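PDB 6U9J: heme utilization carrier protein from Escherichia coli O157:H7, which probably carries heme, and possibly its anaerobic breakdown product anaerobilin, within the cytosol as part of the bacterial heme-utilisation pathway. Local coordinates for the interface of chains A and B. Numbering follows the deposited sequence. Chains: chain A/B, Heme utilization carrier protein.

Contact 1: the interface of chains A and B. Residues chain A 97, 100, 123, 129; chain B 64-65.
The turn joining strands 56-62 and 66-71 of chain B presents B:Ala64 and B:Asp65 to a polar notch of chain A, formed where strand 92-96 runs through A:Lys97 into the 3-10 helix 98-100. It illustrates how one acidic residue can dock through its backbone and its side chain together. The backbone N of A:Lys97 gives an almost straight bond, 177° at the hydrogen, to the carbonyl O of B:Asp65. The A:Lys97 side chain lies across that of B:Asp65 at about a right angle, extended beyond CG, and its amine NZ is thereby carried to the carbonyl O of B:Ala64, 2.8 Å away. The opposite charges of lysine and aspartate are near but not paired, since NZ of A:Lys97 stays 4.7 Å from carboxylate OD1 of B:Asp65. Water 1 links both groups and also meets the B:Ala64 carbonyl.

The carboxylate itself is turned toward A:Asn100, whose amide ND2 reaches the syn side of OD1 of B:Asp65 at 2.7 Å. This donor stands 30° out of the carboxylate plane. The amide and carboxylate planes are strongly inclined, so the grip is skewed rather than flat. B:Asp65 holds CG beside its own backbone N, and the turn of the carboxylate about CB-CG sends OD2 toward CB of A:Asn123, 3.8 Å away. The bent chain of A:Met129 crosses B:Asp65 at about a right angle and sets its methyl CE 4.0 Å from CB of B:Asp65.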
loop_
_atom_site.group_PDB
_atom_site.type_symbol
_atom_site.label_atom_id
_atom_site.label_comp_id
_atom_site.label_asym_id
_atom_site.label_seq_id
_atom_site.Cartn_x
_atom_site.Cartn_y
_atom_site.Cartn_z
ATOM N N LYS A 97 -9.109 4.007 -6.870
ATOM C CA LYS A 97 -9.673 4.688 -8.042
ATOM C C LYS A 97 -10.095 3.595 -9.023
ATOM O O LYS A 97 -9.432 3.306 -10.023
ATOM C CB LYS A 97 -8.667 5.656 -8.652
ATOM C CG LYS A 97 -8.339 6.834 -7.755
ATOM C CD LYS A 97 -7.294 7.744 -8.378
ATOM C CE LYS A 97 -6.869 8.811 -7.379
ATOM N NZ LYS A 97 -5.669 9.565 -7.846
ATOM N N ASN A 100 -10.212 3.762 -12.767
ATOM C CA ASN A 100 -8.935 3.675 -13.445
ATOM C C ASN A 100 -8.494 2.227 -13.636
ATOM O O ASN A 100 -7.463 1.991 -14.267
ATOM C CB ASN A 100 -7.869 4.449 -12.667
ATOM C CG ASN A 100 -7.791 5.912 -13.077
ATOM O OD1 ASN A 100 -8.242 6.284 -14.153
ATOM N ND2 ASN A 100 -7.177 6.728 -12.235
ATOM N N ASN A 123 -4.071 -0.870 -14.367
ATOM C CA ASN A 123 -4.396 0.484 -14.795
ATOM C C ASN A 123 -4.316 0.570 -16.320
ATOM O O ASN A 123 -4.040 -0.413 -17.012
ATOM C CB ASN A 123 -3.484 1.508 -14.106
ATOM C CG ASN A 123 -2.010 1.310 -14.427
ATOM O OD1 ASN A 123 -1.639 0.865 -15.509
ATOM N ND2 ASN A 123 -1.156 1.655 -13.470
ATOM N N MET A 129 -2.187 -2.110 -10.327
ATOM C CA MET A 129 -2.491 -1.181 -9.248
ATOM C C MET A 129 -2.777 -1.880 -7.928
ATOM O O MET A 129 -2.677 -1.247 -6.873
ATOM C CB MET A 129 -3.673 -0.262 -9.617
ATOM C CG MET A 129 -4.701 -0.846 -10.563
ATOM S SD MET A 129 -6.050 0.319 -10.913
ATOM C CE MET A 129 -6.689 0.314 -9.286
ATOM N N ALA B 64 -0.664 6.184 -7.282
ATOM C CA ALA B 64 -1.487 6.976 -8.189
ATOM C C ALA B 64 -2.950 6.581 -8.099
ATOM O O ALA B 64 -3.834 7.432 -8.248
ATOM C CB ALA B 64 -0.990 6.828 -9.631
ATOM N N ASP B 65 -3.233 5.305 -7.837
ATOM C CA ASP B 65 -4.601 4.823 -7.937
ATOM C C ASP B 65 -5.157 4.182 -6.677
ATOM O O ASP B 65 -6.350 3.847 -6.658
ATOM C CB ASP B 65 -4.717 3.839 -9.111
ATOM C CG ASP B 65 -4.793 4.560 -10.448
ATOM O OD1 ASP B 65 -5.421 5.643 -10.488
ATOM O OD2 ASP B 65 -4.225 4.071 -11.438
HETATM O O HOH W 1 -4.799 8.820 -10.622
#

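Contact 2: the interface of chains A and B. Residues chain A 59, 61, 86, 92, 129-130; chain B 61, 66, 68.
A:Val61 and B:Val61, the same residue of the two copies, reach toward each other tip to tip, as expected of a residue beside a two-fold axis. Methyl CG1 of A:Val61 lies 3.7 Å from CG2 of B:Val61. In each chain the touching methyl sits between the backbone N and the carbonyl carbon, yet chi1 is 63° in chain A and -87° in chain B; the remaining methyls therefore point differently, and the symmetry is locally imperfect.

A second group of contacts is made by branched chains around B:Leu68. Its CD1 lies 4.0 Å from CD1 of A:Leu130, the two side chains set obliquely. The B:Leu68 side chain runs past that of A:Val61 in the opposite direction, bringing CD1 4.0 Å from CG1 of A:Val61. More distant neighbours are A:Met92 and A:Thr59, which border CD1, and A:Leu86, which borders the other methyl, CD2.

Carbon also meets a backbone oxygen: CG2 of B:Val66 packs 3.5 Å from the carbonyl O of A:Met129, with methyl CE of A:Met129 4.2 Å from the same CG2.

This apolar seam lies where strands 56-62 and 66-71 of chain B face strands 56-62, 92-96 and 130-133 of chain A, in the middle of the interface.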
loop_
_atom_site.group_PDB
_atom_site.type_symbol
_atom_site.label_atom_id
_atom_site.label_comp_id
_atom_site.label_asym_id
_atom_site.label_seq_id
_atom_site.Cartn_x
_atom_site.Cartn_y
_atom_site.Cartn_z
ATOM N N THR A 59 -3.919 -9.047 0.413
ATOM C CA THR A 59 -3.995 -7.913 -0.492
ATOM C C THR A 59 -2.662 -7.184 -0.467
ATOM O O THR A 59 -2.134 -6.901 0.611
ATOM C CB THR A 59 -5.118 -6.966 -0.074
ATOM O OG1 THR A 59 -6.357 -7.682 -0.048
ATOM C CG2 THR A 59 -5.221 -5.800 -1.044
ATOM N N VAL A 61 -0.037 -4.094 -2.177
ATOM C CA VAL A 61 0.261 -2.936 -3.007
ATOM C C VAL A 61 1.775 -2.778 -3.076
ATOM O O VAL A 61 2.475 -2.981 -2.079
ATOM C CB VAL A 61 -0.424 -1.659 -2.480
ATOM C CG1 VAL A 61 0.097 -1.291 -1.101
ATOM C CG2 VAL A 61 -0.243 -0.518 -3.476
ATOM N N LEU A 86 -13.310 1.731 0.974
ATOM C CA LEU A 86 -13.397 0.506 1.744
ATOM C C LEU A 86 -14.003 0.776 3.111
ATOM O O LEU A 86 -13.723 1.804 3.739
ATOM C CB LEU A 86 -12.009 -0.119 1.901
ATOM C CG LEU A 86 -11.325 -0.486 0.585
ATOM C CD1 LEU A 86 -10.004 -1.256 0.835
ATOM C CD2 LEU A 86 -12.256 -1.289 -0.300
ATOM N N MET A 92 -7.499 -3.164 7.607
ATOM C CA MET A 92 -7.249 -2.558 6.306
ATOM C C MET A 92 -8.476 -1.788 5.848
ATOM O O MET A 92 -9.590 -2.315 5.869
ATOM C CB MET A 92 -6.883 -3.609 5.253
ATOM C CG MET A 92 -6.769 -3.040 3.829
ATOM S SD MET A 92 -6.171 -4.216 2.577
ATOM C CE MET A 92 -7.679 -4.582 1.706
ATOM N N MET A 129 -2.187 -2.110 -10.327
ATOM C CA MET A 129 -2.491 -1.181 -9.248
ATOM C C MET A 129 -2.777 -1.880 -7.928
ATOM O O MET A 129 -2.677 -1.247 -6.873
ATOM C CB MET A 129 -3.673 -0.262 -9.617
ATOM C CG MET A 129 -4.701 -0.846 -10.563
ATOM S SD MET A 129 -6.050 0.319 -10.913
ATOM C CE MET A 129 -6.689 0.314 -9.286
ATOM N N LEU A 130 -3.057 -3.181 -7.950
ATOM C CA LEU A 130 -3.384 -3.896 -6.727
ATOM C C LEU A 130 -3.313 -5.374 -7.054
ATOM O O LEU A 130 -3.564 -5.761 -8.192
ATOM C CB LEU A 130 -4.781 -3.525 -6.219
ATOM C CG LEU A 130 -5.086 -3.955 -4.793
ATOM C CD1 LEU A 130 -4.295 -3.126 -3.787
ATOM C CD2 LEU A 130 -6.579 -3.848 -4.535
ATOM N N VAL B 61 -0.067 3.908 2.675
ATOM C CA VAL B 61 0.695 3.967 1.433
ATOM C C VAL B 61 -0.183 4.608 0.360
ATOM O O VAL B 61 -1.352 4.247 0.225
ATOM C CB VAL B 61 1.153 2.568 0.978
ATOM C CG1 VAL B 61 2.467 2.217 1.620
ATOM C CG2 VAL B 61 0.094 1.534 1.305
ATOM N N VAL B 66 -4.359 4.027 -5.621
ATOM C CA VAL B 66 -4.766 3.295 -4.431
ATOM C C VAL B 66 -4.229 4.028 -3.210
ATOM O O VAL B 66 -3.096 4.523 -3.221
ATOM C CB VAL B 66 -4.246 1.836 -4.464
ATOM C CG1 VAL B 66 -4.419 1.148 -3.112
ATOM C CG2 VAL B 66 -4.927 1.038 -5.576
ATOM N N LEU B 68 -4.025 2.545 0.665
ATOM C CA LEU B 68 -4.335 1.502 1.621
ATOM C C LEU B 68 -3.884 1.996 2.979
ATOM O O LEU B 68 -2.805 2.586 3.101
ATOM C CB LEU B 68 -3.656 0.175 1.271
ATOM C CG LEU B 68 -4.274 -0.565 0.078
ATOM C CD1 LEU B 68 -3.696 -1.965 -0.055
ATOM C CD2 LEU B 68 -5.789 -0.617 0.183
#

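Contact 3: the interface of chains A and B. Residues chain A 65-67; chain B 93-97.
B:His95 and A:Ile67 face each other across an antiparallel strand pair, and their side chains show how an imidazole can cover a neighbouring backbone. Chi1 of 87° swings the B:His95 ring back toward the partner strand, where the backbone N of A:Ile67 stands 4.3 Å above the ring plane, over its centre. The A:Ile67 chain crosses the imidazole at a slant and touches it mainly through CE1, the carbon between the two ring nitrogens. That atom of B:His95 is 3.4 Å from CG1 of A:Ile67, with CD1 of the same isoleucine close behind.

Beneath this packing the two residues are joined in both directions. The N of A:Ile67 donates to the O of B:His95 at 2.9 Å, and the N of B:His95 returns a bond of the same kind to the O of A:Ile67, bent to 149° at the hydrogen.

A:Val66 and B:Ile96, the next bridged pair, lie side by side and point the same way, the CG2 methyls of A:Val66 and B:Ile96 4.1 Å apart. At the end of the run the N of B:Lys97 donates a hydrogen bond to the O of A:Asp65, the two-fold mate of the backbone bond in contact 1.

Strand 66-71 of one chain and strand 92-96 of the other thus form sheet hydrogen bonds between the subunits, which would help to hold the two copies together if the deposited dimer is the biological one.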
loop_
_atom_site.group_PDB
_atom_site.type_symbol
_atom_site.label_atom_id
_atom_site.label_comp_id
_atom_site.label_asym_id
_atom_site.label_seq_id
_atom_site.Cartn_x
_atom_site.Cartn_y
_atom_site.Cartn_z
ATOM N N ASP A 65 9.379 1.692 -3.408
ATOM C CA ASP A 65 10.161 1.508 -2.200
ATOM C C ASP A 65 9.483 0.710 -1.104
ATOM O O ASP A 65 10.136 0.413 -0.098
ATOM C CB ASP A 65 10.590 2.875 -1.651
ATOM C CG ASP A 65 11.773 3.442 -2.416
ATOM O OD1 ASP A 65 12.663 2.640 -2.790
ATOM O OD2 ASP A 65 11.809 4.659 -2.656
ATOM N N VAL A 66 8.212 0.345 -1.249
ATOM C CA VAL A 66 7.456 -0.330 -0.199
ATOM C C VAL A 66 6.589 -1.407 -0.839
ATOM O O VAL A 66 6.048 -1.205 -1.933
ATOM C CB VAL A 66 6.583 0.675 0.593
ATOM C CG1 VAL A 66 5.604 -0.040 1.525
ATOM C CG2 VAL A 66 7.448 1.659 1.375
ATOM N N ILE A 67 6.451 -2.533 -0.152
ATOM C CA ILE A 67 5.390 -3.495 -0.397
ATOM C C ILE A 67 4.687 -3.674 0.933
ATOM O O ILE A 67 5.320 -4.034 1.931
ATOM C CB ILE A 67 5.910 -4.843 -0.911
ATOM C CG1 ILE A 67 6.553 -4.686 -2.291
ATOM C CG2 ILE A 67 4.758 -5.843 -0.951
ATOM C CD1 ILE A 67 6.670 -5.996 -3.059
ATOM N N SER B 93 1.905 -6.888 6.973
ATOM C CA SER B 93 3.304 -7.230 6.860
ATOM C C SER B 93 3.820 -6.604 5.571
ATOM O O SER B 93 3.162 -5.749 4.965
ATOM C CB SER B 93 3.491 -8.749 6.907
ATOM O OG SER B 93 4.861 -9.067 7.043
ATOM N N GLY B 94 5.010 -7.011 5.169
ATOM C CA GLY B 94 5.600 -6.588 3.918
ATOM C C GLY B 94 7.054 -6.198 4.083
ATOM O O GLY B 94 7.715 -6.674 5.006
ATOM N N HIS B 95 7.559 -5.340 3.199
ATOM C CA HIS B 95 8.943 -4.901 3.271
ATOM C C HIS B 95 9.058 -3.450 2.847
ATOM O O HIS B 95 8.245 -2.953 2.065
ATOM C CB HIS B 95 9.862 -5.773 2.400
ATOM C CG HIS B 95 9.958 -5.323 0.969
ATOM N ND1 HIS B 95 9.508 -6.101 -0.078
ATOM C CD2 HIS B 95 10.434 -4.183 0.405
ATOM C CE1 HIS B 95 9.710 -5.466 -1.217
ATOM N NE2 HIS B 95 10.263 -4.295 -0.952
ATOM N N ILE B 96 10.105 -2.798 3.339
ATOM C CA ILE B 96 10.416 -1.401 3.043
ATOM C C ILE B 96 11.871 -1.325 2.615
ATOM O O ILE B 96 12.742 -1.880 3.293
ATOM C CB ILE B 96 10.191 -0.485 4.261
ATOM C CG1 ILE B 96 8.733 -0.557 4.713
ATOM C CG2 ILE B 96 10.595 0.957 3.931
ATOM C CD1 ILE B 96 8.499 0.106 6.051
ATOM N N LYS B 97 12.140 -0.623 1.517
ATOM C CA LYS B 97 13.522 -0.332 1.127
ATOM C C LYS B 97 14.011 0.813 2.012
ATOM O O LYS B 97 14.109 1.974 1.601
ATOM C CB LYS B 97 13.607 0.008 -0.357
ATOM C CG LYS B 97 13.282 -1.165 -1.266
ATOM C CD LYS B 97 13.359 -0.784 -2.737
ATOM C CE LYS B 97 12.875 -1.943 -3.610
ATOM N NZ LYS B 97 12.738 -1.533 -5.036
#

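Along one interface, contacts 1 and 3 share the pair Asp65 and Lys97 with the chains exchanged, so the docked turn of contact 1 continues by the two-fold in the strand pairing of contact 3. Contacts 1 and 2 have C-alpha centres about 10 Å apart and share A:Met129, whose methyl meets B:Asp65 in one and lies near B:Val66 in the other, while its carbonyl O also faces B:Val66. Contact 3 lies about 13 Å from contact 2 and about 19 Å from contact 1. Polar and strand-paired regions thereby flank the hydrophobic centre, consistent with a dimer, although the deposited assembly alone does not prove it.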